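Local coordinates for protein MtVAO615 (Myceliophthora thermophila, PDB 6F72) that probably acts as a secreted flavoprotein oxidase that carries bicovalently bound FAD and, once reduced, reacts rapidly with molecular oxygen, although no substrate has been identified, at residues A[415-419]-A[510-516]; A[448-453]-A[472-478]. One frame throughout, in Å; residues are numbered along the deposited sequence.

Interaction 1 (A[415-419]-A[510-516]); sequences SRIIP and TPGGSVY. With FAD (flavin-adenine dinucleotide), chain E.
Arg416 holds Thr510 side-on with two nitrogens, joining the edge strand 412-419 to a type II beta turn that runs from Thr510 to Gly513. Arg416 NE reaches Thr510 OG1 at 2.9 Å, tilted somewhat from the guanidinium plane. Arg416 NH2 makes a nearly straight bond, 3.0 Å long and in that plane, to Thr510 O, which Gly513 N meets from the opposite face to close the turn. A bend at chi2 (72°) swings the Arg416 guanidinium over the peptide of Gly513 and Ser514, with Ser514 N 3.5 Å above its centre. Replacing the arginine with a leucine would probably leave Thr510 O gripped less firmly and cost Asp507, the salt-bridge partner of NH1, its mate.

Beside this clamp, Ile417 and Ser514 form a single antiparallel hydrogen-bonded bridge, Ile417 N to Ser514 O at 2.8 Å and Ser514 N to Ile417 O at 3.2 Å. Glycine suits position 513, since a beta carbon there would run into Ile417 O. Further out, Met506 O, from helix 488-508, also binds Thr510 OG1, while Ser415 OG receives a weak bond from Tyr516 N and is hydrogen-bonded to Glu519 O. With CG anti to the backbone N (chi1 179°), Tyr516 stretches away from the strand into the flavin pocket, where Asn518 ND2 also binds its hydroxyl and Tyr516 OH donates to FAD O2 at 2.6 Å.

Interaction 2 (A[448-453]-A[472-478]); sequences FYCDSF and GMLLCAP
Cys450 and Cys476 both set SG beside their own backbone N, anti to the carbonyl carbon (chi1 -64° and -66°), which points the two sulfurs at each other for the disulfide, Cys450 SG to Cys476 SG 2.0 Å. They form a non-hydrogen-bonded pair of an antiparallel ladder, where the alpha carbons lie only 4.0 Å apart and a cystine can span the strands. Phe448 takes the position between N and carbonyl carbon (chi1 62°), which lays its ring alongside Pro478. Pro478 sets CG over the face of the Phe448 ring, a CH-pi contact of 4.1 Å from Pro478 CG to the centroid, while Cys476 CB meets the ring edge. Phe453 brings CE2 to Leu475 CB at 3.9 Å and has Met473 O over its face.

Between these ends the backbones are stitched by Asp451 and Leu475, each N bonded to the other's O at 2.8 Å. The ladder continues with Ala477 N to Tyr449 O, almost perfectly straight, and with Phe453 N to Met473 O; one water bridges Tyr449 N and Ala477 O, another Phe453 O and Gly472 O. Asp451 and Leu475 share the face that touches His237, and the side chain of Asp451, whose nearest atom lies about 6 Å from the FAD, bonds through OD1 to Thr341 OG1.

The Cys450, Ser452 and Leu474 face is covered by helices 316-335 and 426-439, Phe436 packing on both cysteines. Strand 339-344 flanks 448-452, and beyond 472-480 comes 412-419, where Met473 and Leu474 both face Ile418 in a classic beta bulge.

From the N terminus, the chain first lays down 415-419, the last part of the sheet's edge strand, then passes through helices 420-424 and 426-439 to 448-453. A short excursion containing helix 468-471 returns it as 472-478, and interaction 2 closes this inner loop. Helix 488-508 follows, and 510-516 then comes back to the edge strand, so that interaction 1 closes a wider loop enclosing the first. The contacts meet at strand 472-480, which lies between 448-452 and 412-419: Ile418 N and O probably bond to Leu474 O and Met473 N, and Leu475 CD2 packs on Ile417 and Tyr516. The two contacts thus join the middle strands of the sheet to the loop that carries Tyr516 to the flavin.

Interaction 1 (A[415-419]-A[510-516])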
loop_
_atom_site.group_PDB
_atom_site.type_symbol
_atom_site.label_atom_id
_atom_site.label_comp_id
_atom_site.label_asym_id
_atom_site.label_seq_id
_atom_site.Cartn_x
_atom_site.Cartn_y
_atom_site.Cartn_z
ATOM N N SER A 415 7.327 -2.878 8.437
ATOM C CA SER A 415 8.297 -2.983 7.362
ATOM C C SER A 415 9.662 -2.427 7.709
ATOM O O SER A 415 9.827 -1.514 8.537
ATOM C CB SER A 415 7.796 -2.276 6.083
ATOM O OG SER A 415 7.598 -0.895 6.334
ATOM N N ARG A 416 10.647 -2.975 7.028
ATOM C CA ARG A 416 11.937 -2.344 6.992
ATOM C C ARG A 416 12.444 -2.402 5.565
ATOM O O ARG A 416 12.340 -3.448 4.908
ATOM C CB ARG A 416 12.884 -3.033 7.989
ATOM C CG ARG A 416 14.091 -2.193 8.376
ATOM C CD ARG A 416 13.744 -1.015 9.278
ATOM N NE ARG A 416 14.970 -0.325 9.627
ATOM C CZ ARG A 416 15.072 0.921 10.080
ATOM N NH1 ARG A 416 13.997 1.683 10.247
ATOM N NH2 ARG A 416 16.290 1.406 10.356
ATOM N N ILE A 417 12.905 -1.253 5.067
ATOM C CA ILE A 417 13.732 -1.204 3.876
ATOM C C ILE A 417 15.148 -1.437 4.393
ATOM O O ILE A 417 15.645 -0.674 5.224
ATOM C CB ILE A 417 13.630 0.143 3.134
ATOM C CG1 ILE A 417 12.221 0.316 2.558
ATOM C CG2 ILE A 417 14.641 0.214 1.999
ATOM C CD1 ILE A 417 11.692 1.726 2.632
ATOM N N ILE A 418 15.748 -2.523 3.917
ATOM C CA ILE A 418 17.049 -3.003 4.399
ATOM C C ILE A 418 18.155 -2.673 3.372
ATOM O O ILE A 418 18.136 -3.210 2.260
ATOM C CB ILE A 418 17.002 -4.522 4.730
ATOM C CG1 ILE A 418 15.873 -4.822 5.748
ATOM C CG2 ILE A 418 18.352 -5.014 5.244
ATOM C CD1 ILE A 418 15.611 -6.292 6.034
ATOM N N PRO A 419 19.108 -1.784 3.741
ATOM C CA PRO A 419 20.258 -1.428 2.871
ATOM C C PRO A 419 21.059 -2.636 2.388
ATOM O O PRO A 419 21.273 -3.579 3.150
ATOM C CB PRO A 419 21.148 -0.562 3.773
ATOM C CG PRO A 419 20.261 -0.051 4.847
ATOM C CD PRO A 419 19.046 -0.940 4.950
ATOM N N THR A 510 18.739 -3.050 11.843
ATOM C CA THR A 510 19.052 -2.631 10.479
ATOM C C THR A 510 19.359 -1.113 10.372
ATOM O O THR A 510 18.578 -0.362 9.770
ATOM C CB THR A 510 17.917 -3.036 9.501
ATOM O OG1 THR A 510 16.653 -2.616 10.038
ATOM C CG2 THR A 510 17.900 -4.561 9.235
ATOM N N PRO A 511 20.505 -0.655 10.935
ATOM C CA PRO A 511 20.818 0.783 10.903
ATOM C C PRO A 511 21.014 1.271 9.476
ATOM O O PRO A 511 21.539 0.525 8.645
ATOM C CB PRO A 511 22.130 0.890 11.704
ATOM C CG PRO A 511 22.231 -0.391 12.457
ATOM C CD PRO A 511 21.590 -1.419 11.578
ATOM N N GLY A 512 20.547 2.490 9.195
ATOM C CA GLY A 512 20.619 3.087 7.833
ATOM C C GLY A 512 19.438 2.737 6.943
ATOM O O GLY A 512 19.297 3.261 5.841
ATOM N N GLY A 513 18.596 1.826 7.415
ATOM C CA GLY A 513 17.342 1.495 6.748
ATOM C C GLY A 513 16.225 2.439 7.137
ATOM O O GLY A 513 16.452 3.464 7.788
ATOM N N SER A 514 15.005 2.103 6.737
ATOM C CA SER A 514 13.862 2.953 7.051
ATOM C C SER A 514 12.597 2.109 7.089
ATOM O O SER A 514 12.633 0.914 6.766
ATOM C CB SER A 514 13.732 4.085 6.018
ATOM O OG SER A 514 13.301 3.560 4.779
ATOM N N VAL A 515 11.491 2.739 7.483
ATOM C CA VAL A 515 10.181 2.084 7.498
ATOM C C VAL A 515 9.379 2.658 6.337
ATOM O O VAL A 515 9.237 3.880 6.178
ATOM C CB VAL A 515 9.476 2.175 8.883
ATOM C CG1 VAL A 515 8.198 1.334 8.938
ATOM C CG2 VAL A 515 10.401 1.671 9.984
ATOM N N TYR A 516 8.934 1.753 5.474
ATOM C CA TYR A 516 8.133 2.094 4.319
ATOM C C TYR A 516 6.810 2.674 4.833
ATOM O O TYR A 516 6.115 2.029 5.638
ATOM C CB TYR A 516 7.949 0.846 3.462
ATOM C CG TYR A 516 7.108 0.993 2.207
ATOM C CD1 TYR A 516 7.036 2.207 1.491
ATOM C CD2 TYR A 516 6.405 -0.105 1.703
ATOM C CE1 TYR A 516 6.261 2.311 0.330
ATOM C CE2 TYR A 516 5.635 -0.011 0.551
ATOM C CZ TYR A 516 5.573 1.189 -0.145
ATOM O OH TYR A 516 4.785 1.261 -1.291
HETATM P PA FAD E . -6.358 3.608 0.238
HETATM O O1A FAD E . -6.453 3.126 1.662
HETATM O O2A FAD E . -7.660 3.889 -0.459
HETATM O O5B FAD E . -5.429 4.919 0.214
HETATM C C5B FAD E . -4.217 5.001 0.965
HETATM C C4B FAD E . -3.855 6.448 1.282
HETATM O O4B FAD E . -3.755 7.196 0.068
HETATM C C3B FAD E . -4.868 7.177 2.143
HETATM O O3B FAD E . -4.128 8.064 2.992
HETATM C C2B FAD E . -5.697 7.990 1.164
HETATM O O2B FAD E . -6.200 9.190 1.757
HETATM C C1B FAD E . -4.692 8.286 0.063
HETATM N N9A FAD E . -5.271 8.371 -1.299
HETATM C C8A FAD E . -5.634 7.321 -2.066
HETATM N N7A FAD E . -6.087 7.743 -3.274
HETATM C C5A FAD E . -6.004 9.083 -3.285
HETATM C C6A FAD E . -6.321 10.156 -4.254
HETATM N N6A FAD E . -6.835 9.836 -5.462
HETATM N N1A FAD E . -6.096 11.438 -3.885
HETATM C C2A FAD E . -5.590 11.764 -2.676
HETATM N N3A FAD E . -5.270 10.831 -1.744
HETATM C C4A FAD E . -5.454 9.500 -1.986
HETATM N N1 FAD E . 2.553 -1.824 -1.360
HETATM C C2 FAD E . 3.677 -2.051 -2.085
HETATM O O2 FAD E . 4.518 -1.130 -2.206
HETATM N N3 FAD E . 3.914 -3.243 -2.676
HETATM C C4 FAD E . 3.081 -4.293 -2.592
HETATM O O4 FAD E . 3.344 -5.380 -3.154
HETATM C C4X FAD E . 1.827 -4.116 -1.826
HETATM N N5 FAD E . 0.925 -5.114 -1.703
HETATM C C5X FAD E . -0.228 -4.951 -0.992
HETATM C C6 FAD E . -1.158 -6.007 -0.880
HETATM C C7 FAD E . -2.345 -5.806 -0.141
HETATM C C7M FAD E . -3.328 -6.957 -0.024
HETATM C C8 FAD E . -2.623 -4.474 0.510
HETATM C C8M FAD E . -3.911 -4.127 1.241
HETATM C C9 FAD E . -1.692 -3.447 0.383
HETATM C C9A FAD E . -0.508 -3.629 -0.337
HETATM N N10 FAD E . 0.418 -2.567 -0.473
HETATM C C10 FAD E . 1.608 -2.786 -1.199
HETATM C "C1'" FAD E . 0.176 -1.295 0.205
HETATM C "C2'" FAD E . -0.258 -0.112 -0.608
HETATM O "O2'" FAD E . 0.878 0.357 -1.331
HETATM C "C3'" FAD E . -0.717 0.925 0.410
HETATM O "O3'" FAD E . -1.630 0.344 1.366
HETATM C "C4'" FAD E . -1.367 2.120 -0.273
HETATM O "O4'" FAD E . -1.562 3.164 0.683
HETATM C "C5'" FAD E . -2.670 1.732 -0.974
HETATM O "O5'" FAD E . -3.320 2.869 -1.520
HETATM P P FAD E . -4.842 2.746 -2.019
HETATM O O1P FAD E . -4.967 1.526 -2.887
HETATM O O2P FAD E . -5.212 4.123 -2.519
HETATM O O3P FAD E . -5.614 2.477 -0.626
#

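Interaction 2 (A[448-453]-A[472-478])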
loop_
_atom_site.group_PDB
_atom_site.type_symbol
_atom_site.label_atom_id
_atom_site.label_comp_id
_atom_site.label_asym_id
_atom_site.label_seq_id
_atom_site.Cartn_x
_atom_site.Cartn_y
_atom_site.Cartn_z
ATOM N N PHE A 448 6.674 -14.294 6.958
ATOM C CA PHE A 448 6.474 -12.950 6.422
ATOM C C PHE A 448 7.139 -12.805 5.065
ATOM O O PHE A 448 8.077 -13.545 4.733
ATOM C CB PHE A 448 6.957 -11.871 7.403
ATOM C CG PHE A 448 8.433 -11.933 7.708
ATOM C CD1 PHE A 448 8.912 -12.726 8.761
ATOM C CD2 PHE A 448 9.347 -11.191 6.963
ATOM C CE1 PHE A 448 10.275 -12.787 9.047
ATOM C CE2 PHE A 448 10.711 -11.246 7.242
ATOM C CZ PHE A 448 11.175 -12.047 8.292
ATOM N N TYR A 449 6.631 -11.854 4.285
ATOM C CA TYR A 449 7.110 -11.638 2.936
ATOM C C TYR A 449 8.221 -10.610 2.874
ATOM O O TYR A 449 8.227 -9.623 3.623
ATOM C CB TYR A 449 5.972 -11.228 2.012
ATOM C CG TYR A 449 4.962 -12.327 1.793
ATOM C CD1 TYR A 449 5.239 -13.400 0.920
ATOM C CD2 TYR A 449 3.713 -12.294 2.444
ATOM C CE1 TYR A 449 4.304 -14.412 0.709
ATOM C CE2 TYR A 449 2.771 -13.298 2.236
ATOM C CZ TYR A 449 3.073 -14.354 1.371
ATOM O OH TYR A 449 2.147 -15.359 1.171
ATOM N N CYS A 450 9.164 -10.874 1.975
ATOM C CA CYS A 450 10.143 -9.889 1.571
ATOM C C CYS A 450 10.135 -9.709 0.073
ATOM O O CYS A 450 9.895 -10.657 -0.688
ATOM C CB CYS A 450 11.538 -10.306 1.980
ATOM S SG CYS A 450 11.790 -10.413 3.734
ATOM N N ASP A 451 10.413 -8.482 -0.340
ATOM C CA ASP A 451 10.746 -8.235 -1.717
ATOM C C ASP A 451 12.177 -7.752 -1.824
ATOM O O ASP A 451 12.703 -7.150 -0.888
ATOM C CB ASP A 451 9.803 -7.227 -2.332
ATOM C CG ASP A 451 9.077 -7.796 -3.512
ATOM O OD1 ASP A 451 8.010 -8.417 -3.264
ATOM O OD2 ASP A 451 9.590 -7.636 -4.663
ATOM N N SER A 452 12.781 -8.025 -2.976
ATOM C CA SER A 452 14.151 -7.624 -3.260
ATOM C C SER A 452 14.208 -6.834 -4.557
ATOM O O SER A 452 13.472 -7.122 -5.514
ATOM C CB SER A 452 15.067 -8.843 -3.307
ATOM O OG SER A 452 14.602 -9.796 -4.244
ATOM N N PHE A 453 15.087 -5.834 -4.577
ATOM C CA PHE A 453 15.127 -4.837 -5.652
ATOM C C PHE A 453 16.443 -4.070 -5.662
ATOM O O PHE A 453 17.088 -3.917 -4.619
ATOM C CB PHE A 453 13.969 -3.828 -5.488
ATOM C CG PHE A 453 13.990 -3.096 -4.177
ATOM C CD1 PHE A 453 14.717 -1.909 -4.031
ATOM C CD2 PHE A 453 13.315 -3.603 -3.076
ATOM C CE1 PHE A 453 14.766 -1.245 -2.816
ATOM C CE2 PHE A 453 13.351 -2.940 -1.860
ATOM C CZ PHE A 453 14.075 -1.762 -1.724
ATOM N N GLY A 472 18.732 0.653 -0.417
ATOM C CA GLY A 472 18.002 -0.553 -0.024
ATOM C C GLY A 472 18.097 -1.700 -1.004
ATOM O O GLY A 472 18.217 -1.480 -2.220
ATOM N N MET A 473 18.063 -2.921 -0.461
ATOM C CA MET A 473 18.021 -4.145 -1.253
ATOM C C MET A 473 16.767 -4.997 -0.932
ATOM O O MET A 473 16.216 -5.660 -1.820
ATOM C CB MET A 473 19.308 -4.951 -1.052
ATOM C CG MET A 473 19.566 -5.980 -2.139
ATOM S SD MET A 473 21.059 -6.994 -2.030
ATOM C CE MET A 473 20.621 -8.130 -0.731
ATOM N N LEU A 474 16.339 -4.976 0.336
ATOM C CA LEU A 474 15.176 -5.733 0.797
ATOM C C LEU A 474 14.083 -4.823 1.366
ATOM O O LEU A 474 14.370 -3.808 2.010
ATOM C CB LEU A 474 15.580 -6.764 1.867
ATOM C CG LEU A 474 16.791 -7.691 1.695
ATOM C CD1 LEU A 474 16.957 -8.532 2.952
ATOM C CD2 LEU A 474 16.687 -8.587 0.470
ATOM N N LEU A 475 12.837 -5.186 1.103
ATOM C CA LEU A 475 11.707 -4.604 1.807
ATOM C C LEU A 475 10.986 -5.790 2.383
ATOM O O LEU A 475 10.335 -6.542 1.646
ATOM C CB LEU A 475 10.778 -3.784 0.895
ATOM C CG LEU A 475 9.489 -3.082 1.416
ATOM C CD1 LEU A 475 8.356 -4.045 1.748
ATOM C CD2 LEU A 475 9.719 -2.175 2.613
ATOM N N CYS A 476 11.149 -5.969 3.687
ATOM C CA CYS A 476 10.484 -7.066 4.401
ATOM C C CYS A 476 9.319 -6.548 5.216
ATOM O O CYS A 476 9.431 -5.521 5.900
ATOM C CB CYS A 476 11.470 -7.827 5.279
ATOM S SG CYS A 476 12.697 -8.688 4.277
ATOM N N ALA A 477 8.208 -7.273 5.132
ATOM C CA ALA A 477 6.993 -6.887 5.818
ATOM C C ALA A 477 6.487 -7.953 6.828
ATOM O O ALA A 477 5.548 -8.716 6.511
ATOM C CB ALA A 477 5.912 -6.534 4.805
ATOM N N PRO A 478 7.079 -8.003 8.045
ATOM C CA PRO A 478 6.438 -8.811 9.103
ATOM C C PRO A 478 5.021 -8.324 9.393
ATOM O O PRO A 478 4.827 -7.169 9.787
ATOM C CB PRO A 478 7.361 -8.602 10.304
ATOM C CG PRO A 478 8.693 -8.427 9.676
ATOM C CD PRO A 478 8.412 -7.549 8.479
HETATM O O HOH W 1 4.403 -10.421 5.040
HETATM O O HOH W 2 19.701 -3.132 -4.001
#